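Local coordinates for bacterioferritin (Mycobacterium tuberculosis, PDB 3UOI), which probably oxidises iron(II) with dioxygen at a ferroxidase centre and stores the iron(III) mineral inside a 24-subunit, heme-binding shell, at residues T84-F89 and E141-L146. Sequence-based numbering, arbitrary orientation.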
loop_
_atom_site.group_PDB
_atom_site.type_symbol
_atom_site.label_atom_id
_atom_site.label_comp_id
_atom_site.label_asym_id
_atom_site.label_seq_id
_atom_site.Cartn_x
_atom_site.Cartn_y
_atom_site.Cartn_z
ATOM N N THR A 84 -11.718 52.663 13.145
ATOM C CA THR A 84 -10.313 52.360 13.103
ATOM C C THR A 84 -10.041 51.062 13.837
ATOM O O THR A 84 -10.898 50.578 14.494
ATOM C CB THR A 84 -9.391 53.490 13.596
ATOM O OG1 THR A 84 -9.668 53.816 14.950
ATOM C CG2 THR A 84 -9.522 54.676 12.781
ATOM N N LEU A 85 -8.871 50.476 13.665
ATOM C CA LEU A 85 -8.563 49.238 14.334
ATOM C C LEU A 85 -8.577 49.500 15.831
ATOM O O LEU A 85 -9.191 48.764 16.560
ATOM C CB LEU A 85 -7.218 48.650 13.915
ATOM C CG LEU A 85 -7.015 47.953 12.567
ATOM C CD1 LEU A 85 -5.813 47.044 12.563
ATOM C CD2 LEU A 85 -8.232 47.232 12.106
ATOM N N ARG A 86 -7.957 50.602 16.240
ATOM C CA ARG A 86 -7.881 50.979 17.639
ATOM C C ARG A 86 -9.248 51.206 18.252
ATOM O O ARG A 86 -9.504 50.673 19.250
ATOM C CB ARG A 86 -7.008 52.216 17.832
ATOM C CG ARG A 86 -6.978 52.766 19.236
ATOM C CD ARG A 86 -6.181 53.982 19.336
ATOM N NE ARG A 86 -4.773 53.730 19.272
ATOM C CZ ARG A 86 -4.010 53.357 20.288
ATOM N NH1 ARG A 86 -4.485 53.162 21.476
ATOM N NH2 ARG A 86 -2.748 53.159 20.088
ATOM N N GLU A 87 -10.141 51.925 17.610
ATOM C CA GLU A 87 -11.483 52.040 18.146
ATOM C C GLU A 87 -12.170 50.672 18.201
ATOM O O GLU A 87 -12.923 50.450 19.054
ATOM C CB GLU A 87 -12.387 52.988 17.374
ATOM C CG GLU A 87 -11.893 54.324 17.116
ATOM C CD GLU A 87 -12.838 55.133 16.264
ATOM O OE1 GLU A 87 -13.932 54.695 15.988
ATOM O OE2 GLU A 87 -12.467 56.231 15.870
ATOM N N GLN A 88 -11.922 49.815 17.218
ATOM C CA GLN A 88 -12.546 48.477 17.148
ATOM C C GLN A 88 -12.194 47.551 18.306
ATOM O O GLN A 88 -13.044 47.014 18.933
ATOM C CB GLN A 88 -12.278 47.815 15.803
ATOM C CG GLN A 88 -13.221 48.243 14.784
ATOM C CD GLN A 88 -12.931 47.754 13.396
ATOM O OE1 GLN A 88 -12.001 47.038 13.165
ATOM N NE2 GLN A 88 -13.761 48.111 12.495
ATOM N N PHE A 89 -10.925 47.476 18.629
ATOM C CA PHE A 89 -10.475 46.779 19.805
ATOM C C PHE A 89 -11.094 47.392 21.061
ATOM O O PHE A 89 -11.404 46.693 21.962
ATOM C CB PHE A 89 -8.973 46.849 19.959
ATOM C CG PHE A 89 -8.215 46.161 18.917
ATOM C CD1 PHE A 89 -8.577 44.937 18.474
ATOM C CD2 PHE A 89 -7.073 46.731 18.390
ATOM C CE1 PHE A 89 -7.841 44.325 17.506
ATOM C CE2 PHE A 89 -6.362 46.111 17.443
ATOM C CZ PHE A 89 -6.754 44.921 16.995
ATOM N N GLU A 141 -1.629 47.551 23.553
ATOM C CA GLU A 141 -0.286 47.726 24.116
ATOM C C GLU A 141 0.746 47.735 23.018
ATOM O O GLU A 141 1.633 48.544 23.002
ATOM C CB GLU A 141 0.104 46.587 25.085
ATOM C CG GLU A 141 -0.847 46.242 26.255
ATOM C CD GLU A 141 -0.333 45.131 27.255
ATOM O OE1 GLU A 141 0.404 44.200 26.914
ATOM O OE2 GLU A 141 -0.744 45.195 28.399
ATOM N N LEU A 142 0.605 46.785 22.116
ATOM C CA LEU A 142 1.468 46.612 20.970
ATOM C C LEU A 142 1.407 47.768 20.016
ATOM O O LEU A 142 2.393 48.156 19.469
ATOM C CB LEU A 142 1.169 45.329 20.259
ATOM C CG LEU A 142 1.748 44.078 20.845
ATOM C CD1 LEU A 142 1.261 42.867 20.080
ATOM C CD2 LEU A 142 3.209 44.158 20.802
ATOM N N MET A 143 0.233 48.339 19.869
ATOM C CA MET A 143 0.053 49.427 18.990
ATOM C C MET A 143 0.940 50.597 19.354
ATOM O O MET A 143 1.556 51.178 18.502
ATOM C CB MET A 143 -1.375 49.873 19.067
ATOM C CG MET A 143 -2.243 49.262 18.081
ATOM S SD MET A 143 -3.793 50.071 18.031
ATOM C CE MET A 143 -4.378 49.819 16.405
ATOM N N ASP A 144 0.992 50.920 20.641
ATOM C CA ASP A 144 1.914 51.886 21.171
ATOM C C ASP A 144 3.372 51.460 21.110
ATOM O O ASP A 144 4.192 52.208 20.735
ATOM C CB ASP A 144 1.558 52.235 22.589
ATOM C CG ASP A 144 0.210 52.836 22.709
ATOM O OD1 ASP A 144 -0.270 53.386 21.740
ATOM O OD2 ASP A 144 -0.355 52.760 23.767
ATOM N N LYS A 145 3.683 50.243 21.486
ATOM C CA LYS A 145 5.061 49.806 21.480
ATOM C C LYS A 145 5.691 49.811 20.093
ATOM O O LYS A 145 6.836 50.133 19.943
ATOM C CB LYS A 145 5.219 48.431 22.111
ATOM C CG LYS A 145 4.933 48.338 23.593
ATOM C CD LYS A 145 5.170 46.979 24.139
ATOM C CE LYS A 145 4.676 46.879 25.526
ATOM N NZ LYS A 145 5.207 45.737 26.248
ATOM N N LEU A 146 4.938 49.386 19.100
ATOM C CA LEU A 146 5.426 49.296 17.747
ATOM C C LEU A 146 5.132 50.537 16.928
ATOM O O LEU A 146 5.768 50.792 15.934
ATOM C CB LEU A 146 4.806 48.092 17.073
ATOM C CG LEU A 146 4.852 46.714 17.707
ATOM C CD1 LEU A 146 4.151 45.744 16.852
ATOM C CD2 LEU A 146 6.228 46.286 17.903
#
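R86 NH2 donates to D144 OD1 at 3.0 Å, a salt bridge that joins the start of helix 85-112 to the end of helix 116-146. The N-H...O angle is 140°, well short of straight. OD1 takes the donor on its syn side, 35° out of the carboxylate plane, although the planes of guanidinium and carboxylate are nearly parallel. D144 is exposed, which puts the carboxylate end of the bridge at the solvent side, and R86 NE has a second, weak and long ion pair with E148.

M143 packs against one face of the R86 guanidinium. Its SD lies 3.6 Å from the guanidinium plane, displaced toward the rim, and M143 CB comes within 3.7 Å of R86 NH2. The R86 chain bends at chi3 (-74°), which swings NE toward helix 116-146. Beyond CG the methionine is extended and carries CE right up to the opposite helix: the methyl is 3.7 Å from R86 N and 4.0 Å from L85 CB, and it meets the edge of the F89 ring near CE2.

These two helices belong to the ferritin-like four-helix bundle and run roughly antiparallel here. The axes of the two short segments come no closer than 11.7 Å, a separation spanned from one side by R86 and from the other by M143. Y151 of the short helix 148-153 packs on both F89 and M143. Farther in, F89 lies about 7 Å, side chain to side chain, from H132, a predicted iron ligand. At the N-cap of helix 85-112, T84 OG1 accepts from E87 N at 3.3 Å.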